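Local coordinates for protein 3-HSA hydroxylase, oxygenase (Rhodococcus sp., PDB 2RFQ) that hydroxylates the phenolic ring of the cholesterol breakdown product 3-HSA to the catechol 3,4-DHSA, using reduced FMN and molecular oxygen, at residues A[141-145]-A[190-195]; A[89-95]-A[114-120]; A[146-152]-A[170-176]; A[83-88]-A[240-245]; A[122-128]-A[154-159]. One frame throughout, in Å; residues are numbered along the deposited sequence. Where two conformers were deposited one is given.

Contact 1. Residues A[141-145]-A[190-195]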
# COMPACT_ATOMS: atom_id res chain seq x y z
N TRP A 141 -6.98 1.89 -31.76
CA TRP A 141 -7.14 2.78 -30.62
C TRP A 141 -7.24 4.26 -31.00
O TRP A 141 -6.73 5.13 -30.26
CB TRP A 141 -6.04 2.55 -29.54
CG TRP A 141 -5.81 1.09 -29.14
CD1 TRP A 141 -5.14 0.15 -29.86
CD2 TRP A 141 -6.22 0.44 -27.93
NE1 TRP A 141 -5.11 -1.05 -29.19
CE2 TRP A 141 -5.77 -0.90 -28.00
CE3 TRP A 141 -6.90 0.87 -26.78
CZ2 TRP A 141 -6.00 -1.83 -26.96
CZ3 TRP A 141 -7.12 -0.04 -25.75
CH2 TRP A 141 -6.67 -1.39 -25.85
N SER A 142 -7.89 4.57 -32.12
CA SER A 142 -8.05 5.98 -32.53
C SER A 142 -9.33 6.52 -31.90
O SER A 142 -10.39 6.49 -32.49
CB SER A 142 -8.05 6.14 -34.06
OG SER A 142 -7.95 7.53 -34.40
N SER A 143 -9.19 7.01 -30.67
CA SER A 143 -10.34 7.50 -29.92
C SER A 143 -11.07 8.60 -30.66
O SER A 143 -10.46 9.57 -31.13
CB SER A 143 -9.90 8.04 -28.55
OG SER A 143 -9.29 7.00 -27.80
N GLY A 144 -12.40 8.45 -30.73
CA GLY A 144 -13.24 9.44 -31.41
C GLY A 144 -13.01 9.58 -32.91
O GLY A 144 -13.41 10.58 -33.50
N CYS A 145 -12.43 8.56 -33.55
CA CYS A 145 -12.09 8.67 -34.97
C CYS A 145 -13.31 8.96 -35.88
O CYS A 145 -13.15 9.61 -36.92
CB CYS A 145 -11.30 7.45 -35.46
SG CYS A 145 -12.12 5.87 -35.21
N THR A 190 -15.73 5.56 -26.15
CA THR A 190 -14.74 6.32 -26.91
C THR A 190 -14.71 5.95 -28.40
O THR A 190 -14.21 6.73 -29.20
CB THR A 190 -13.31 6.22 -26.31
OG1 THR A 190 -12.86 4.86 -26.36
CG2 THR A 190 -13.33 6.73 -24.85
N GLY A 191 -15.25 4.77 -28.76
CA GLY A 191 -15.22 4.37 -30.17
C GLY A 191 -13.81 4.42 -30.71
O GLY A 191 -13.55 4.99 -31.78
N SER A 192 -12.89 3.82 -29.97
CA SER A 192 -11.47 3.85 -30.32
C SER A 192 -11.14 2.80 -31.39
O SER A 192 -10.42 1.83 -31.13
CB SER A 192 -10.60 3.71 -29.04
OG SER A 192 -10.88 4.81 -28.18
N ASN A 193 -11.67 3.04 -32.59
CA ASN A 193 -11.59 2.08 -33.68
C ASN A 193 -10.29 2.18 -34.47
O ASN A 193 -9.39 2.94 -34.09
CB ASN A 193 -12.86 2.19 -34.52
CG ASN A 193 -14.05 1.59 -33.83
OD1 ASN A 193 -15.14 2.20 -33.75
ND2 ASN A 193 -13.84 0.42 -33.27
N THR A 194 -10.19 1.40 -35.55
CA THR A 194 -8.91 1.17 -36.22
C THR A 194 -8.92 1.81 -37.58
O THR A 194 -9.83 1.60 -38.38
CB THR A 194 -8.61 -0.37 -36.31
OG1 THR A 194 -8.51 -0.91 -34.99
CG2 THR A 194 -7.31 -0.64 -37.06
N VAL A 195 -7.88 2.60 -37.83
CA VAL A 195 -7.75 3.40 -39.05
C VAL A 195 -6.83 2.64 -39.99
O VAL A 195 -5.64 2.43 -39.70
CB VAL A 195 -7.20 4.79 -38.74
CG1 VAL A 195 -6.85 5.54 -40.03
CG2 VAL A 195 -8.22 5.59 -37.89
O HOH W 1 -8.98 -0.22 -32.42
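Ser-192 OG lies 2.7 Å from Ser-143 OG and equally close to Thr-190 OG1, so one buried hydroxyl is held between two others. With OG anti to the carbonyl carbon in both serines (chi1 -60° in Ser-143, -61° in Ser-192), the two hydroxyls meet beside their own backbones. Ser-143 OG also receives a weak hydrogen bond from Trp-84 NE1. Two backbone bonds flank them: Gly-144 N to Thr-190 O at 2.9 Å, and Ser-142 N to Asn-193 O at 3.0 Å. A type II turn from Ser-142 to Cys-145 carries Gly-144 at positive phi, which favours glycine. At the last residue of the turn, Cys-145 SG lies 3.8 Å from Asn-193 CB. At the other end a water accepts from Trp-141 N at 3.0 Å, donates to Ser-192 O at 2.8 Å and is also hydrogen-bonded to Thr-194 OG1, so it links Trp-141 to residues 192-194. Trp-141, Ser-142 and Ser-143 belong, by similarity, to the FMN site, and Ser-142 OG is hydrogen-bonded to Ser-118 O. The contact joins the end of strand 132-142 to the approach to strand 193-198, with Thr-190 packed on helix 80-96 and Trp-141 against Ala-346 of the second subunit.

Contact 2. Residues A[89-95]-A[114-120]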
# COMPACT_ATOMS: atom_id res chain seq x y z
N ILE A 89 -8.69 14.51 -29.02
CA ILE A 89 -9.02 15.28 -30.23
C ILE A 89 -8.63 16.75 -30.06
O ILE A 89 -8.13 17.37 -30.99
CB ILE A 89 -10.51 15.10 -30.65
CG1 ILE A 89 -10.80 13.61 -30.93
CG2 ILE A 89 -10.82 15.94 -31.87
CD1 ILE A 89 -12.05 13.35 -31.75
N GLY A 90 -8.83 17.30 -28.86
CA GLY A 90 -8.47 18.69 -28.61
C GLY A 90 -6.97 18.92 -28.76
O GLY A 90 -6.55 19.94 -29.30
N VAL A 91 -6.16 17.97 -28.29
CA VAL A 91 -4.71 18.16 -28.35
C VAL A 91 -4.19 18.07 -29.79
O VAL A 91 -3.12 18.60 -30.10
CB VAL A 91 -3.95 17.22 -27.39
CG1 VAL A 91 -3.54 15.92 -28.09
CG2 VAL A 91 -2.71 17.95 -26.84
N HIS A 92 -4.94 17.40 -30.67
CA HIS A 92 -4.50 17.32 -32.07
C HIS A 92 -4.47 18.69 -32.73
O HIS A 92 -3.76 18.89 -33.69
CB HIS A 92 -5.37 16.36 -32.86
CG HIS A 92 -5.34 14.98 -32.30
ND1 HIS A 92 -6.41 14.12 -32.39
CD2 HIS A 92 -4.39 14.33 -31.59
CE1 HIS A 92 -6.11 12.99 -31.78
NE2 HIS A 92 -4.89 13.09 -31.29
N ASN A 93 -5.25 19.63 -32.20
CA ASN A 93 -5.26 21.01 -32.75
C ASN A 93 -4.00 21.77 -32.37
O ASN A 93 -3.56 22.66 -33.09
CB ASN A 93 -6.55 21.75 -32.37
CG ASN A 93 -7.78 21.16 -33.08
OD1 ASN A 93 -7.64 20.32 -33.97
ND2 ASN A 93 -8.97 21.57 -32.66
N TRP A 94 -3.42 21.36 -31.25
CA TRP A 94 -2.09 21.81 -30.84
C TRP A 94 -1.04 21.17 -31.77
O TRP A 94 -0.15 21.84 -32.30
CB TRP A 94 -1.84 21.42 -29.37
CG TRP A 94 -0.47 21.80 -28.83
CD1 TRP A 94 -0.15 22.94 -28.13
CD2 TRP A 94 0.74 21.04 -28.93
NE1 TRP A 94 1.21 22.95 -27.82
CE2 TRP A 94 1.76 21.78 -28.28
CE3 TRP A 94 1.06 19.79 -29.50
CZ2 TRP A 94 3.07 21.33 -28.19
CZ3 TRP A 94 2.41 19.35 -29.41
CH2 TRP A 94 3.38 20.12 -28.77
N HIS A 95 -1.14 19.86 -31.96
CA HIS A 95 -0.16 19.14 -32.80
C HIS A 95 -0.16 19.69 -34.23
O HIS A 95 0.91 19.94 -34.81
CB HIS A 95 -0.46 17.63 -32.80
CG HIS A 95 0.63 16.79 -33.40
ND1 HIS A 95 0.49 15.44 -33.61
CD2 HIS A 95 1.89 17.11 -33.83
CE1 HIS A 95 1.61 14.95 -34.14
NE2 HIS A 95 2.47 15.94 -34.27
N VAL A 114 -12.94 21.76 -38.33
CA VAL A 114 -12.59 20.37 -38.67
C VAL A 114 -11.76 19.73 -37.54
O VAL A 114 -10.92 20.40 -36.94
CB VAL A 114 -11.86 20.33 -40.03
CG1 VAL A 114 -11.15 18.99 -40.24
CG2 VAL A 114 -12.87 20.62 -41.16
N ARG A 115 -12.01 18.45 -37.27
CA ARG A 115 -11.33 17.69 -36.22
C ARG A 115 -10.43 16.60 -36.83
O ARG A 115 -10.64 16.13 -37.96
CB ARG A 115 -12.35 17.04 -35.29
CG ARG A 115 -13.06 18.04 -34.39
CD ARG A 115 -14.04 17.33 -33.47
NE ARG A 115 -15.30 16.97 -34.11
CZ ARG A 115 -16.34 17.81 -34.24
NH1 ARG A 115 -16.25 19.08 -33.81
NH2 ARG A 115 -17.45 17.38 -34.82
N ILE A 116 -9.46 16.21 -36.03
CA ILE A 116 -8.43 15.25 -36.44
C ILE A 116 -8.38 14.19 -35.34
O ILE A 116 -8.45 14.54 -34.16
CB ILE A 116 -7.04 15.98 -36.48
CG1 ILE A 116 -7.05 17.13 -37.50
CG2 ILE A 116 -5.89 15.05 -36.84
CD1 ILE A 116 -7.19 18.49 -36.84
N SER A 117 -8.29 12.91 -35.72
CA SER A 117 -8.09 11.85 -34.70
C SER A 117 -6.65 11.37 -34.81
O SER A 117 -5.92 11.84 -35.69
CB SER A 117 -9.10 10.70 -34.84
OG SER A 117 -8.84 9.88 -35.97
N SER A 118 -6.22 10.48 -33.92
CA SER A 118 -4.83 10.02 -34.03
C SER A 118 -4.65 8.59 -33.64
O SER A 118 -5.54 7.98 -33.04
CB SER A 118 -3.93 10.85 -33.11
OG SER A 118 -4.26 10.56 -31.75
N SER A 119 -3.48 8.06 -33.97
CA SER A 119 -3.01 6.84 -33.34
C SER A 119 -1.50 6.95 -33.42
O SER A 119 -0.93 6.84 -34.50
CB SER A 119 -3.53 5.60 -34.08
OG SER A 119 -3.04 4.40 -33.49
N TYR A 120 -0.86 7.25 -32.29
CA TYR A 120 0.58 7.60 -32.36
C TYR A 120 1.53 6.42 -32.22
O TYR A 120 2.72 6.53 -32.58
CB TYR A 120 0.93 8.67 -31.32
CG TYR A 120 0.34 10.03 -31.58
CD1 TYR A 120 0.68 10.77 -32.73
CD2 TYR A 120 -0.55 10.61 -30.67
CE1 TYR A 120 0.13 12.06 -32.94
CE2 TYR A 120 -1.09 11.87 -30.86
CZ TYR A 120 -0.75 12.60 -32.01
OH TYR A 120 -1.26 13.87 -32.22
O HOH W 2 -8.98 17.96 -33.69
O HOH W 3 -11.30 21.24 -34.20
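His-92 sets its CG anti to the carbonyl carbon (chi1 -60°), and the imidazole extends from helix 80-96 to the strand, where ND1 donates to Ile-116 O at 2.7 Å. The oxygen lies in the ring plane, whereas ND1 stands above the carbonyl plane. Elsewhere on the ring, His-92 NE2 is 2.6 Å from Ser-118 OG, and His-92 CD2 is 3.2 Å from Tyr-120 OH. His-95 takes a different chi1, with CG anti to its backbone N (-169°), and its ND1 shares a hydrogen bond of 2.7 Å with Tyr-120 OH, which lies near the ring plane. The short segment axes cross almost perpendicularly, at 93°, so the strand runs across the helix, with Ile-89 nearest Ser-117 and His-92 nearest Ile-116. The two histidines and the tyrosine form an aromatic cluster; its Tyr-120, and Ser-118 beside it, bind FMN by similarity. An alanine in place of His-92 would remove the imidazole and would probably leave Ile-116 O without its donor and open a gap beside Ser-118 and Tyr-120. In the conformer given, Ile-89 CG2 touches Arg-115 CD at 3.9 Å. A water accepts from Asn-93 ND2 and donates to Val-114 O at 2.9 Å; Asn-93 ND2 is also bonded to Phe-50 O.

Contact 3. Residues A[146-152]-A[170-176]. With 1PS (3-pyridinium-1-ylpropane-1-sulfonate), chain F.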
# COMPACT_ATOMS: atom_id res chain seq x y z
N ASP A 146 -14.51 8.51 -35.50
CA ASP A 146 -15.69 8.79 -36.33
C ASP A 146 -16.00 10.29 -36.40
O ASP A 146 -16.65 10.77 -37.34
CB ASP A 146 -16.91 8.03 -35.81
CG ASP A 146 -18.08 8.07 -36.79
OD1 ASP A 146 -17.89 7.80 -37.99
OD2 ASP A 146 -19.19 8.39 -36.34
N HIS A 147 -15.52 11.02 -35.40
CA HIS A 147 -15.83 12.44 -35.26
C HIS A 147 -14.79 13.34 -35.89
O HIS A 147 -14.79 14.54 -35.64
CB HIS A 147 -16.00 12.79 -33.78
CG HIS A 147 -17.21 12.16 -33.18
ND1 HIS A 147 -18.49 12.49 -33.59
CD2 HIS A 147 -17.35 11.20 -32.23
CE1 HIS A 147 -19.36 11.77 -32.91
NE2 HIS A 147 -18.69 10.98 -32.07
N ALA A 148 -13.92 12.75 -36.71
CA ALA A 148 -12.83 13.51 -37.33
C ALA A 148 -12.82 13.24 -38.82
O ALA A 148 -13.34 12.21 -39.26
CB ALA A 148 -11.47 13.09 -36.70
N SER A 149 -12.22 14.14 -39.58
CA SER A 149 -12.14 13.98 -41.04
C SER A 149 -10.69 13.90 -41.53
O SER A 149 -10.44 13.85 -42.74
CB SER A 149 -12.93 15.08 -41.78
OG SER A 149 -12.41 16.34 -41.45
N TRP A 150 -9.76 13.87 -40.57
CA TRP A 150 -8.34 13.62 -40.81
C TRP A 150 -7.80 12.80 -39.66
O TRP A 150 -8.37 12.80 -38.57
CB TRP A 150 -7.54 14.93 -40.78
CG TRP A 150 -7.83 15.85 -41.95
CD1 TRP A 150 -8.92 16.67 -42.07
CD2 TRP A 150 -7.03 16.07 -43.12
NE1 TRP A 150 -8.85 17.38 -43.25
CE2 TRP A 150 -7.70 17.03 -43.91
CE3 TRP A 150 -5.80 15.54 -43.57
CZ2 TRP A 150 -7.19 17.48 -45.15
CZ3 TRP A 150 -5.28 16.00 -44.81
CH2 TRP A 150 -5.99 16.96 -45.58
N ALA A 151 -6.67 12.13 -39.89
CA ALA A 151 -5.97 11.45 -38.79
C ALA A 151 -4.50 11.78 -38.85
O ALA A 151 -3.95 11.98 -39.94
CB ALA A 151 -6.16 9.94 -38.87
N VAL A 152 -3.87 11.86 -37.68
CA VAL A 152 -2.41 11.89 -37.62
C VAL A 152 -1.94 10.57 -37.03
O VAL A 152 -2.39 10.12 -35.96
CB VAL A 152 -1.85 13.10 -36.84
CG1 VAL A 152 -2.04 14.38 -37.65
CG2 VAL A 152 -2.51 13.22 -35.46
N LEU A 170 -0.15 12.93 -41.69
CA LEU A 170 -1.48 13.55 -41.68
C LEU A 170 -2.22 13.08 -42.93
O LEU A 170 -1.78 13.34 -44.06
CB LEU A 170 -1.36 15.09 -41.68
CG LEU A 170 -2.64 15.92 -41.89
CD1 LEU A 170 -3.64 15.78 -40.74
CD2 LEU A 170 -2.26 17.42 -42.13
N ILE A 171 -3.34 12.37 -42.73
CA ILE A 171 -4.05 11.72 -43.83
C ILE A 171 -5.54 12.07 -43.77
O ILE A 171 -6.14 12.01 -42.67
CB ILE A 171 -3.87 10.18 -43.76
CG1 ILE A 171 -2.37 9.84 -43.71
CG2 ILE A 171 -4.57 9.50 -44.96
CD1 ILE A 171 -1.99 8.33 -43.90
N PRO A 172 -6.14 12.46 -44.91
CA PRO A 172 -7.56 12.78 -44.84
C PRO A 172 -8.43 11.54 -44.85
O PRO A 172 -8.01 10.49 -45.36
CB PRO A 172 -7.79 13.60 -46.12
CG PRO A 172 -6.83 12.96 -47.12
CD PRO A 172 -5.59 12.67 -46.28
N ARG A 173 -9.64 11.65 -44.33
CA ARG A 173 -10.51 10.48 -44.20
C ARG A 173 -10.89 9.81 -45.52
O ARG A 173 -11.19 8.62 -45.53
CB ARG A 173 -11.75 10.83 -43.37
CG ARG A 173 -12.59 9.63 -42.99
CD ARG A 173 -13.41 9.98 -41.79
NE ARG A 173 -14.38 8.93 -41.53
CZ ARG A 173 -15.27 8.97 -40.54
NH1 ARG A 173 -15.27 10.01 -39.71
NH2 ARG A 173 -16.14 7.95 -40.40
N GLU A 174 -10.87 10.54 -46.64
CA GLU A 174 -11.18 9.93 -47.93
C GLU A 174 -10.13 8.86 -48.28
O GLU A 174 -10.39 7.97 -49.10
CB GLU A 174 -11.25 10.99 -49.02
CG GLU A 174 -9.93 11.68 -49.27
CD GLU A 174 -10.05 12.96 -50.07
OE1 GLU A 174 -10.92 13.80 -49.75
OE2 GLU A 174 -9.24 13.14 -51.00
N ASP A 175 -8.97 8.93 -47.63
CA ASP A 175 -7.86 7.99 -47.87
C ASP A 175 -7.74 6.84 -46.88
O ASP A 175 -6.80 6.03 -46.98
CB ASP A 175 -6.53 8.74 -47.97
CG ASP A 175 -6.41 9.59 -49.23
OD1 ASP A 175 -7.12 9.31 -50.23
OD2 ASP A 175 -5.57 10.52 -49.22
N TYR A 176 -8.65 6.75 -45.92
CA TYR A 176 -8.59 5.61 -45.00
C TYR A 176 -9.95 5.05 -44.67
O TYR A 176 -10.97 5.68 -44.94
CB TYR A 176 -7.83 5.94 -43.71
CG TYR A 176 -8.33 7.09 -42.86
CD1 TYR A 176 -9.42 6.95 -41.99
CD2 TYR A 176 -7.65 8.31 -42.88
CE1 TYR A 176 -9.84 8.01 -41.17
CE2 TYR A 176 -8.05 9.38 -42.07
CZ TYR A 176 -9.15 9.23 -41.22
OH TYR A 176 -9.52 10.32 -40.45
S1 1PS F . -15.07 5.46 -43.09
O1 1PS F . -14.50 4.09 -43.07
O2 1PS F . -15.87 5.70 -41.86
O3 1PS F . -14.04 6.53 -43.24
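Strands 150-152 and 170-172 run antiparallel, their short axes 4.7 Å apart at 159°, with Ala-151 and Ile-171 as a hydrogen-bonded pair with reciprocal N-H...O bonds, flanked by the non-hydrogen-bonded pairs Trp-150 with Pro-172 and Val-152 with Leu-170. On the face of those outer pairs, Pro-172 CB stands 3.6 Å from the centroid of the Trp-150 six-membered ring and only 9° off its normal, a CH-pi contact. Leu-170 CD1 fills the neighbouring position, 3.6 Å from Trp-150 CE3. Past the strand end Arg-173 is stretched out, with CG anti to the backbone N (chi1 -170°), and this carries its guanidinium to Asp-146 and Ala-148. NH1 donates to Asp-146 O at 2.8 Å and to Ala-148 O at 3.0 Å, both acceptors lying in the guanidinium plane. In the conformer given for Asp-146, NH2 makes a salt bridge to its OD1, on the anti side of the carboxylate, and the same nitrogen gives a hydrogen bond to sulfonate O2 of the bound 1PS at 2.7 Å. NE donates to sulfonate O3 at 3.0 Å. With that conformer five bonds hold the group and would keep it from turning. Tyr-176 lays one face over Arg-173 CA. The arrangement is that of a beta hairpin, strands 150-159 and 162-172, whose open end forms part of the 1PS pocket, with Ile-178 N also bonding the ligand.

Contact 4. Residues A[83-88]-A[240-245]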
# COMPACT_ATOMS: atom_id res chain seq x y z
N GLY A 83 -14.79 12.75 -21.95
CA GLY A 83 -13.58 13.47 -21.49
C GLY A 83 -12.32 12.96 -22.17
O GLY A 83 -11.46 13.76 -22.58
N TRP A 84 -12.23 11.64 -22.31
CA TRP A 84 -11.09 11.02 -22.98
C TRP A 84 -10.99 11.47 -24.43
O TRP A 84 -9.92 11.91 -24.88
CB TRP A 84 -11.25 9.51 -22.92
CG TRP A 84 -10.11 8.69 -23.48
CD1 TRP A 84 -10.02 8.15 -24.73
CD2 TRP A 84 -8.89 8.31 -22.78
NE1 TRP A 84 -8.84 7.43 -24.85
CE2 TRP A 84 -8.14 7.52 -23.67
CE3 TRP A 84 -8.39 8.55 -21.49
CZ2 TRP A 84 -6.89 6.97 -23.31
CZ3 TRP A 84 -7.16 8.02 -21.12
CH2 TRP A 84 -6.42 7.24 -22.03
N VAL A 85 -12.09 11.35 -25.15
CA VAL A 85 -12.12 11.78 -26.56
C VAL A 85 -11.84 13.28 -26.69
O VAL A 85 -11.07 13.70 -27.58
CB VAL A 85 -13.47 11.42 -27.19
CG1 VAL A 85 -13.66 12.06 -28.57
CG2 VAL A 85 -13.59 9.89 -27.29
N SER A 86 -12.43 14.08 -25.81
CA SER A 86 -12.28 15.53 -25.88
C SER A 86 -10.81 15.91 -25.72
O SER A 86 -10.27 16.73 -26.46
CB SER A 86 -13.12 16.21 -24.79
OG SER A 86 -14.52 16.08 -25.09
N SER A 87 -10.15 15.27 -24.77
CA SER A 87 -8.75 15.58 -24.51
C SER A 87 -7.87 15.28 -25.72
O SER A 87 -7.09 16.13 -26.16
CB SER A 87 -8.27 14.77 -23.33
OG SER A 87 -6.99 15.23 -22.92
N ILE A 88 -8.02 14.07 -26.27
CA ILE A 88 -7.13 13.64 -27.35
C ILE A 88 -7.42 14.42 -28.65
O ILE A 88 -6.49 14.96 -29.29
CB ILE A 88 -7.19 12.11 -27.53
CG1 ILE A 88 -6.66 11.46 -26.24
CG2 ILE A 88 -6.27 11.68 -28.65
CD1 ILE A 88 -7.31 10.10 -25.85
N THR A 240 -2.34 14.95 -21.57
CA THR A 240 -3.66 14.77 -22.23
C THR A 240 -4.30 13.40 -21.92
O THR A 240 -5.52 13.25 -21.95
CB THR A 240 -3.62 15.11 -23.73
OG1 THR A 240 -4.51 16.23 -23.97
CG2 THR A 240 -4.11 13.97 -24.59
N ILE A 241 -3.46 12.42 -21.58
CA ILE A 241 -3.89 11.10 -21.19
C ILE A 241 -4.21 11.01 -19.69
O ILE A 241 -5.15 10.32 -19.30
CB ILE A 241 -2.77 10.06 -21.61
CG1 ILE A 241 -2.58 10.09 -23.12
CG2 ILE A 241 -3.01 8.67 -20.97
CD1 ILE A 241 -3.89 9.91 -23.94
N SER A 242 -3.44 11.70 -18.86
CA SER A 242 -3.72 11.65 -17.42
C SER A 242 -4.88 12.57 -17.01
O SER A 242 -5.66 12.23 -16.12
CB SER A 242 -2.47 12.01 -16.58
OG SER A 242 -1.46 11.04 -16.79
N ALA A 243 -4.96 13.75 -17.63
CA ALA A 243 -5.99 14.74 -17.21
C ALA A 243 -7.42 14.17 -17.19
O ALA A 243 -8.15 14.39 -16.22
CB ALA A 243 -5.90 16.02 -18.05
N PRO A 244 -7.84 13.44 -18.24
CA PRO A 244 -9.21 12.88 -18.20
C PRO A 244 -9.37 11.83 -17.10
O PRO A 244 -10.42 11.74 -16.50
CB PRO A 244 -9.43 12.30 -19.61
CG PRO A 244 -8.05 12.14 -20.20
CD PRO A 244 -7.14 13.11 -19.51
N ILE A 245 -8.31 11.08 -16.80
CA ILE A 245 -8.42 10.08 -15.73
C ILE A 245 -8.56 10.77 -14.38
O ILE A 245 -9.38 10.37 -13.54
CB ILE A 245 -7.27 9.09 -15.77
CG1 ILE A 245 -7.29 8.35 -17.13
CG2 ILE A 245 -7.37 8.11 -14.62
CD1 ILE A 245 -6.02 7.47 -17.40
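Ser-87 OG donates to Thr-240 O at 2.6 Å, in the carbonyl plane and on a lone pair. With chi1 near -170°, Ser-87 OG stands anti to the backbone N and faces helix 233-266; Thr-240 OG1 lies 2.9 Å from Ser-87 OG, though its single proton has more than one acceptor within reach. Around this polar pair the packing is apolar. Trp-84 reaches across with the far rim of its indole: CH2 touches Ile-241 CG2 at 3.8 Å, CE3 meets Pro-244 CG at 3.8 Å, and Ile-245 CD1 lies at the ring edge, 3.9 Å from CZ3. Ile-88 CD1, from the next turn of the same helix, packs on Ile-241 CD1 at 3.9 Å, so the indole has Ile-88 over one face and helix 233-266 along its outer rim. Pro-244 has no N-H for Thr-240 O, and Ser-87 OG takes that acceptor instead; Ile-241 O is buried with no partner in the model. Trp-84 NE1 gives a weak hydrogen bond to Ser-143 OG, which may limit rotation of the ring. The two helix segments run nearly antiparallel, at 152° with axes 8.8 Å apart. Their contact joins the N-terminal helical domain to the C-terminal helical bundle of the acyl-CoA dehydrogenase fold, at a tryptophan that by similarity lines the FMN site.

Contact 5. Residues A[122-128]-A[154-159]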
# COMPACT_ATOMS: atom_id res chain seq x y z
N PRO A 122 3.37 2.99 -33.23
CA PRO A 122 3.72 2.61 -34.59
C PRO A 122 2.97 1.36 -35.03
O PRO A 122 3.33 0.25 -34.65
CB PRO A 122 5.22 2.32 -34.52
CG PRO A 122 5.48 1.96 -33.08
CD PRO A 122 4.44 2.69 -32.25
N MSE A 123 1.92 1.57 -35.82
CA MSE A 123 1.13 0.47 -36.37
C MSE A 123 1.03 0.57 -37.89
O MSE A 123 0.13 -0.01 -38.53
CB MSE A 123 -0.24 0.41 -35.68
CG MSE A 123 -0.10 -0.02 -34.23
SE MSE A 123 -1.82 -0.22 -33.32
CE MSE A 123 -1.97 1.56 -32.61
N GLY A 124 2.00 1.28 -38.46
CA GLY A 124 2.15 1.41 -39.90
C GLY A 124 3.47 2.11 -40.18
O GLY A 124 4.23 2.39 -39.26
N ALA A 125 3.73 2.39 -41.45
CA ALA A 125 5.01 2.98 -41.84
C ALA A 125 4.85 3.69 -43.17
O ALA A 125 3.89 3.41 -43.92
CB ALA A 125 6.10 1.88 -41.94
N GLY A 126 5.80 4.58 -43.47
CA GLY A 126 5.78 5.34 -44.71
C GLY A 126 7.08 5.15 -45.47
O GLY A 126 8.16 5.38 -44.94
N GLN A 127 6.97 4.72 -46.73
CA GLN A 127 8.14 4.55 -47.59
C GLN A 127 8.40 5.82 -48.38
O GLN A 127 7.47 6.36 -48.97
CB GLN A 127 7.91 3.38 -48.57
CG GLN A 127 8.81 3.38 -49.80
CD GLN A 127 10.26 3.04 -49.46
OE1 GLN A 127 10.52 2.15 -48.64
NE2 GLN A 127 11.20 3.72 -50.12
N VAL A 128 9.65 6.27 -48.40
CA VAL A 128 10.05 7.43 -49.19
C VAL A 128 9.74 7.18 -50.66
O VAL A 128 10.13 6.14 -51.22
CB VAL A 128 11.56 7.75 -48.98
CG1 VAL A 128 12.06 8.80 -50.00
CG2 VAL A 128 11.81 8.24 -47.57
N GLY A 154 1.15 7.81 -36.25
CA GLY A 154 2.58 7.73 -35.89
C GLY A 154 3.25 6.51 -36.51
O GLY A 154 2.71 5.40 -36.52
N GLY A 155 4.45 6.70 -37.05
CA GLY A 155 5.17 5.54 -37.56
C GLY A 155 6.53 5.92 -38.08
O GLY A 155 6.85 7.11 -38.19
N PRO A 156 7.34 4.89 -38.39
CA PRO A 156 8.64 5.17 -38.98
C PRO A 156 8.54 5.52 -40.46
O PRO A 156 7.61 5.09 -41.17
CB PRO A 156 9.38 3.84 -38.81
CG PRO A 156 8.30 2.81 -38.96
CD PRO A 156 7.09 3.45 -38.26
N VAL A 157 9.51 6.31 -40.91
CA VAL A 157 9.80 6.50 -42.33
C VAL A 157 10.78 5.42 -42.76
O VAL A 157 11.79 5.19 -42.07
CB VAL A 157 10.42 7.90 -42.59
CG1 VAL A 157 11.10 7.98 -43.98
CG2 VAL A 157 9.37 8.98 -42.43
N ILE A 158 10.48 4.77 -43.88
CA ILE A 158 11.32 3.71 -44.43
C ILE A 158 12.09 4.22 -45.65
O ILE A 158 11.51 4.72 -46.62
CB ILE A 158 10.48 2.45 -44.76
CG1 ILE A 158 9.64 2.00 -43.53
CG2 ILE A 158 11.38 1.32 -45.29
CD1 ILE A 158 10.45 1.53 -42.31
N LYS A 159 13.41 4.10 -45.59
CA LYS A 159 14.28 4.59 -46.64
C LYS A 159 15.41 3.58 -46.75
O LYS A 159 16.01 3.23 -45.74
CB LYS A 159 14.78 5.97 -46.25
CG LYS A 159 15.60 6.66 -47.31
CD LYS A 159 15.94 8.06 -46.86
CE LYS A 159 17.13 8.59 -47.60
NZ LYS A 159 17.39 9.98 -47.16
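Ala-125 CB overlaps the Pro-156 ring, 3.8 Å from its CG, and also touches Ile-158 CG1. On the same face, Gln-127 crosses Ile-158 at about a right angle: bent at chi2 (71°), its chain brings OE1 to 3.6 Å from Ile-158 CG2, while NE2 donates to Val-128 O at 2.9 Å, on a lone pair. A leucine in place of Gln-127 would abolish that amide bond and would probably leave Val-128 O without this donor and the side chain free to turn over Ile-158. Three backbone bonds define the parallel register: Gly-126 N to Pro-156 O, Ile-158 N to Gly-126 O at 2.6 Å, and Val-128 N to Ile-158 O at 3.0 Å. A CB at Gly-155 would clash with Gly-124 O in this backbone, which accounts for a glycine there. On the opposite face Val-128 CG2 packs on Val-157 CG1 at 3.7 Å, with Tyr-133 beside both. Strand 124-129 lies between strands 132-142 and 150-159 in the sheet, and strand 150-159 also pairs with strand 162-172.

How the contacts relate
Contacts 1, 2, 3 and 5 all reach one sheet, while contact 4 lies in the helices. Contacts 1 and 2 join the two groups: Ser-143 OG of contact 1 is 3.0 Å from Trp-84 NE1 of contact 4, and contact 2 shares helix 80-96 with contact 4. Ser-142 OG is 2.8 Å from Ser-118 O of contact 2. These serines and Trp-84 belong to the FMN site by similarity, so contacts 1, 2 and 4 meet around it, their centres 12 to 14 Å apart. Contact 2 continues into contact 3 through Ser-117 N and Trp-150 O at 2.9 Å, and into contact 5 through Ser-119 O and Gly-154 N at 2.9 Å. Contact 3 binds the 1PS sulfonate; contact 5 is more remote, its centre 26 Å from that of contact 4.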